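Gene 12 protein (Mycobacterium phage D29, PDB 3HC7) hydrolyses the ester link between mycolic acids and arabinogalactan in the host cell wall, acting with the holin to lyse the cell and release new virions. Local coordinates at residues 220-223 and 224-228. Numbering follows the deposited sequence.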
loop_
_atom_site.group_PDB
_atom_site.type_symbol
_atom_site.label_atom_id
_atom_site.label_comp_id
_atom_site.label_asym_id
_atom_site.label_seq_id
_atom_site.Cartn_x
_atom_site.Cartn_y
_atom_site.Cartn_z
ATOM N N GLY A 220 20.193 7.926 1.257
ATOM C CA GLY A 220 19.850 9.269 1.695
ATOM C C GLY A 220 19.045 10.043 0.662
ATOM O O GLY A 220 18.067 10.715 0.984
ATOM N N ALA A 221 19.454 9.948 -0.597
ATOM C CA ALA A 221 18.790 10.693 -1.653
ATOM C C ALA A 221 17.399 10.147 -1.886
ATOM O O ALA A 221 16.458 10.897 -2.165
ATOM C CB ALA A 221 19.624 10.658 -2.945
ATOM N N ILE A 222 17.248 8.836 -1.755
ATOM C CA ILE A 222 15.930 8.257 -1.933
ATOM C C ILE A 222 15.034 8.751 -0.798
ATOM O O ILE A 222 13.892 9.136 -1.034
ATOM C CB ILE A 222 15.973 6.723 -2.004
ATOM C CG1 ILE A 222 16.632 6.277 -3.316
ATOM C CG2 ILE A 222 14.567 6.148 -1.928
ATOM C CD1 ILE A 222 17.073 4.825 -3.304
ATOM N N ILE A 223 15.568 8.775 0.424
ATOM C CA ILE A 223 14.786 9.238 1.566
ATOM C C ILE A 223 14.393 10.710 1.397
ATOM O O ILE A 223 13.247 11.077 1.632
ATOM C CB ILE A 223 15.519 8.985 2.901
ATOM C CG1 ILE A 223 15.558 7.477 3.192
ATOM C CG2 ILE A 223 14.818 9.709 4.050
ATOM C CD1 ILE A 223 16.618 7.074 4.199
ATOM N N ASP A 224 15.334 11.540 0.953
ATOM C CA ASP A 224 15.029 12.942 0.668
ATOM C C ASP A 224 13.905 13.085 -0.357
ATOM O O ASP A 224 13.071 13.974 -0.242
ATOM C CB ASP A 224 16.276 13.698 0.202
ATOM C CG ASP A 224 17.262 13.961 1.336
ATOM O OD1 ASP A 224 16.821 14.073 2.500
ATOM O OD2 ASP A 224 18.480 14.068 1.066
ATOM N N ALA A 225 13.872 12.211 -1.356
ATOM C CA ALA A 225 12.815 12.274 -2.367
ATOM C C ALA A 225 11.467 11.783 -1.844
ATOM O O ALA A 225 10.432 12.392 -2.110
ATOM C CB ALA A 225 13.217 11.506 -3.624
ATOM N N LEU A 226 11.472 10.678 -1.106
ATOM C CA LEU A 226 10.234 10.164 -0.527
ATOM C C LEU A 226 9.617 11.223 0.380
ATOM O O LEU A 226 8.403 11.397 0.414
ATOM C CB LEU A 226 10.494 8.884 0.270
ATOM C CG LEU A 226 10.793 7.623 -0.543
ATOM C CD1 LEU A 226 11.328 6.524 0.354
ATOM C CD2 LEU A 226 9.560 7.146 -1.293
ATOM N N THR A 227 10.470 11.922 1.119
ATOM C CA THR A 227 10.032 12.980 2.016
ATOM C C THR A 227 9.430 14.140 1.220
ATOM O O THR A 227 8.394 14.686 1.595
ATOM C CB THR A 227 11.210 13.488 2.879
ATOM O OG1 THR A 227 11.631 12.449 3.780
ATOM C CG2 THR A 227 10.799 14.705 3.671
ATOM N N PHE A 228 10.095 14.507 0.127
ATOM C CA PHE A 228 9.608 15.523 -0.807
ATOM C C PHE A 228 8.180 15.245 -1.292
ATOM O O PHE A 228 7.363 16.154 -1.399
ATOM C CB PHE A 228 10.562 15.602 -2.002
ATOM C CG PHE A 228 10.113 16.537 -3.091
ATOM C CD1 PHE A 228 10.313 17.901 -2.979
ATOM C CD2 PHE A 228 9.509 16.046 -4.240
ATOM C CE1 PHE A 228 9.910 18.766 -3.986
ATOM C CE2 PHE A 228 9.101 16.905 -5.248
ATOM C CZ PHE A 228 9.306 18.266 -5.120
#
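Thr227 grips the carbonyl of Ile223 twice, one helical turn back. Its backbone N makes the usual i to i+4 bond, 2.9 Å from Ile223 O, while its hydroxyl OG1 donates to the same Ile223 O at 3.0 Å. The two donors come from opposite faces of the carbonyl plane, the hydroxyl lying above it, 39° out. With chi1 at -67°, OG1 lies beside Thr227's own backbone N, which brings the short, branched side chain to that carbonyl. On the neighbouring face of the helix, Ile222 and Leu226 lie side by side and point the same way, Ile222 CG2 meeting Leu226 CD1 at 4.0 Å. Leu226 N also bonds to Ile222 O, with an N-H...O angle of 167°. Asp224 N likewise bonds to Gly220 O (2.9 Å), and its charged side chain suits an exposed position.

Further out, the branched apolar groups suit the side of helix 212-230 that meets the rest of the protein: Ile222 touches Ile183 and Tyr168, Ile223 touches Phe47, and both Ile223 and Leu226 reach Val187 of helix 179-189. Leu226 lies about 8 Å, side chain to side chain, from the catalytic Ser82. This stretch is therefore amphipathic, and its threonine hydroxyl can be satisfied within the helix.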